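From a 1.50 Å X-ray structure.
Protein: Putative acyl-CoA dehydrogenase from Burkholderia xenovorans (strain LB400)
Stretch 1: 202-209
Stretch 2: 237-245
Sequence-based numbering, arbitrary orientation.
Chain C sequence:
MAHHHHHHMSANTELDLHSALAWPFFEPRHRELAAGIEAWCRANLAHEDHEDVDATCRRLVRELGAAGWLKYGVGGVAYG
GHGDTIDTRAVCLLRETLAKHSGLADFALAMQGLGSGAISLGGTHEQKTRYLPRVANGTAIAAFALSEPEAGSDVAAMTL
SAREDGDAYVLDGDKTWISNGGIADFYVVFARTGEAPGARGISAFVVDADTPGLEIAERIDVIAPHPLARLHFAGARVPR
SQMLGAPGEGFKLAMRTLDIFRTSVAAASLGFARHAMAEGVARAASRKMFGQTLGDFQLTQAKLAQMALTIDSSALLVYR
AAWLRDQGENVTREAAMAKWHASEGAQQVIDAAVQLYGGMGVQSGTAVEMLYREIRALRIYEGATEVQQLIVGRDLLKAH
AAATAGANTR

Stretch 1, residues 202-209: ISAFVVDA
Stretch 2 237-245: RVPRSQMLG

Residues 202-208 form an extended strand, with phi from -136° to -64° and psi from 111° to 157°. The second stretch finishes a strand at 237-239, turns through a 3-10 segment at 240-242, and re-extends at Met243 (phi/psi -71°/135°) and Leu244 (-93°/118°). The turn is held by Gln242 N to Pro239 O (2.9 Å) and Met243 N to Arg240 O (3.0 Å). Strand 237-239 runs at 109° to strand 202-208, with a closest axial approach of 7.8 Å, whereas the residues after the turn lie antiparallel to the first strand. The CA atoms of Phe205 and Met243 are 4.3 Å apart, as befits a non-hydrogen-bonded antiparallel pair; Ala204 CA and Leu244 CA are 5.2 Å apart. Together the stretches bury 530 Å².

Two backbone hydrogen bonds flank the Phe205-Met243 pair. Leu244 N donates to Ala204 O (2.8 Å, 157°) and Val206 N to Gln242 O (2.9 Å, 165°). The same carbonyls receive CA-H...O contacts, from Met243 CA to Ala204 O (3.3 Å) and from Phe205 CA to Gln242 O (3.4 Å). Water 1 extends this ladder, accepting from Ala204 N (3.0 Å) and donating to Leu244 O (2.6 Å), so that it links two backbone groups too far apart to bond directly.

The side chain of Gln242 (chi1 -71°, chi2 -66°, chi3 85°) points toward the first strand and adds a weak hydrogen bond from NE2 to Val206 O (3.0 Å, 124°). Water 2 accepts from both Gln242 NE2 (3.1 Å) and Asp208 N (2.9 Å), carrying the polar connection beyond the direct backbone bonds.

Apolar contacts cover both faces. On one, Phe205 (chi1 -60°, chi2 90°) meets Met243, whose t, t, m conformation places CE 3.7 Å from Phe205 CZ; Met243 SD lies 5.5 Å from the ring centroid, an oblique sulfur-aromatic approach. The methyl also reaches Ser203, with Met243 CE 3.9 Å from Ser203 CB. Val238 (chi1 t) points toward the first strand, its CG1 3.9 Å from Phe205 CD2 and its CG2 3.8 Å from CG2 of Val207 (chi1 t), bringing the crossing strand into the hydrophobic packing. The other face holds Ala204 and Leu244 (m, t), with their CB atoms 4.0 Å apart; Leu244 CG also packs 3.8 Å from CG2 of Val206 (chi1 t).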

# COMPACT_ATOMS: atom_id res chain seq x y z
N ILE C 202 -3.86 -4.28 40.03
CA ILE C 202 -5.09 -3.63 39.60
C ILE C 202 -6.28 -4.44 40.09
O ILE C 202 -6.25 -5.67 40.07
CB ILE C 202 -5.11 -3.46 38.07
CG1 ILE C 202 -3.98 -2.48 37.64
CG2 ILE C 202 -6.47 -2.99 37.56
CD1 ILE C 202 -3.61 -2.53 36.16
N SER C 203 -7.33 -3.74 40.53
CA SER C 203 -8.59 -4.38 40.88
C SER C 203 -9.72 -3.71 40.12
O SER C 203 -9.60 -2.56 39.67
CB SER C 203 -8.87 -4.30 42.40
OG SER C 203 -7.85 -4.96 43.13
N ALA C 204 -10.83 -4.44 39.96
CA ALA C 204 -12.01 -3.96 39.25
C ALA C 204 -13.15 -3.72 40.23
O ALA C 204 -13.34 -4.50 41.16
CB ALA C 204 -12.44 -4.97 38.19
N PHE C 205 -13.92 -2.65 40.00
CA PHE C 205 -15.04 -2.29 40.88
C PHE C 205 -16.26 -1.91 40.05
O PHE C 205 -16.12 -1.28 39.01
CB PHE C 205 -14.71 -1.08 41.78
CG PHE C 205 -13.54 -1.30 42.69
CD1 PHE C 205 -12.25 -0.98 42.29
CD2 PHE C 205 -13.74 -1.81 43.97
CE1 PHE C 205 -11.18 -1.17 43.14
CE2 PHE C 205 -12.67 -2.01 44.83
CZ PHE C 205 -11.39 -1.69 44.41
N VAL C 206 -17.46 -2.26 40.53
CA VAL C 206 -18.67 -1.65 40.00
C VAL C 206 -18.96 -0.40 40.81
O VAL C 206 -19.12 -0.46 42.04
CB VAL C 206 -19.87 -2.60 40.04
CG1 VAL C 206 -21.08 -1.91 39.40
CG2 VAL C 206 -19.54 -3.90 39.33
N VAL C 207 -19.01 0.75 40.13
CA VAL C 207 -19.18 2.04 40.79
C VAL C 207 -20.47 2.66 40.29
O VAL C 207 -20.57 3.06 39.12
CB VAL C 207 -17.98 2.96 40.55
CG1 VAL C 207 -18.16 4.26 41.32
CG2 VAL C 207 -16.69 2.27 40.98
N ASP C 208 -21.47 2.76 41.17
CA ASP C 208 -22.73 3.38 40.78
C ASP C 208 -22.50 4.86 40.47
O ASP C 208 -21.67 5.52 41.09
CB ASP C 208 -23.77 3.24 41.90
CG ASP C 208 -24.20 1.79 42.11
OD1 ASP C 208 -24.06 0.98 41.18
OD2 ASP C 208 -24.67 1.46 43.22
N ALA C 209 -23.25 5.37 39.48
CA ALA C 209 -23.03 6.73 39.03
C ALA C 209 -23.32 7.76 40.12
O ALA C 209 -22.75 8.86 40.10
CB ALA C 209 -23.88 7.02 37.79
N ARG C 237 -15.90 6.75 47.54
CA ARG C 237 -15.87 5.55 48.36
C ARG C 237 -16.70 4.45 47.72
O ARG C 237 -17.87 4.66 47.37
CB ARG C 237 -16.38 5.84 49.77
CG ARG C 237 -15.48 6.77 50.55
CD ARG C 237 -15.98 6.99 51.97
NE ARG C 237 -15.93 5.77 52.79
CZ ARG C 237 -14.84 5.36 53.45
NH1 ARG C 237 -13.72 6.07 53.39
NH2 ARG C 237 -14.88 4.25 54.17
N VAL C 238 -16.08 3.29 47.55
CA VAL C 238 -16.68 2.13 46.91
C VAL C 238 -16.62 0.98 47.89
O VAL C 238 -15.53 0.61 48.33
CB VAL C 238 -15.96 1.78 45.59
CG1 VAL C 238 -16.66 0.62 44.90
CG2 VAL C 238 -15.91 2.99 44.68
N PRO C 239 -17.75 0.38 48.27
CA PRO C 239 -17.71 -0.76 49.20
C PRO C 239 -16.85 -1.89 48.66
O PRO C 239 -16.82 -2.14 47.45
CB PRO C 239 -19.19 -1.17 49.30
CG PRO C 239 -19.97 0.03 48.85
CD PRO C 239 -19.11 0.73 47.85
N ARG C 240 -16.15 -2.57 49.57
CA ARG C 240 -15.35 -3.73 49.18
C ARG C 240 -16.20 -4.76 48.45
O ARG C 240 -15.71 -5.44 47.54
CB ARG C 240 -14.69 -4.36 50.41
N SER C 241 -17.48 -4.88 48.82
CA SER C 241 -18.39 -5.82 48.17
C SER C 241 -18.70 -5.46 46.72
O SER C 241 -19.36 -6.25 46.04
CB SER C 241 -19.69 -5.90 48.97
OG SER C 241 -20.28 -4.62 49.08
N GLN C 242 -18.25 -4.30 46.24
CA GLN C 242 -18.41 -3.93 44.84
C GLN C 242 -17.22 -4.33 43.98
O GLN C 242 -17.23 -4.06 42.78
CB GLN C 242 -18.63 -2.41 44.72
CG GLN C 242 -19.97 -1.91 45.21
CD GLN C 242 -21.13 -2.41 44.38
OE1 GLN C 242 -21.64 -3.51 44.60
NE2 GLN C 242 -21.55 -1.62 43.40
N MET C 243 -16.20 -4.95 44.57
CA MET C 243 -15.07 -5.41 43.77
C MET C 243 -15.49 -6.60 42.92
O MET C 243 -16.19 -7.51 43.40
CB MET C 243 -13.90 -5.80 44.68
CG MET C 243 -12.66 -6.22 43.89
SD MET C 243 -11.27 -6.68 44.93
CE MET C 243 -10.86 -5.09 45.65
N LEU C 244 -15.08 -6.58 41.65
CA LEU C 244 -15.26 -7.71 40.76
C LEU C 244 -14.01 -8.58 40.80
O LEU C 244 -12.92 -8.13 40.44
CB LEU C 244 -15.53 -7.24 39.33
CG LEU C 244 -16.81 -6.47 39.09
CD1 LEU C 244 -16.82 -5.89 37.66
CD2 LEU C 244 -18.03 -7.37 39.29
N GLY C 245 -14.18 -9.83 41.24
CA GLY C 245 -13.04 -10.71 41.34
C GLY C 245 -12.18 -10.38 42.56
O GLY C 245 -12.53 -9.57 43.42
O HOH W 1 -10.48 -7.25 40.83
O HOH W 2 -20.98 1.41 43.73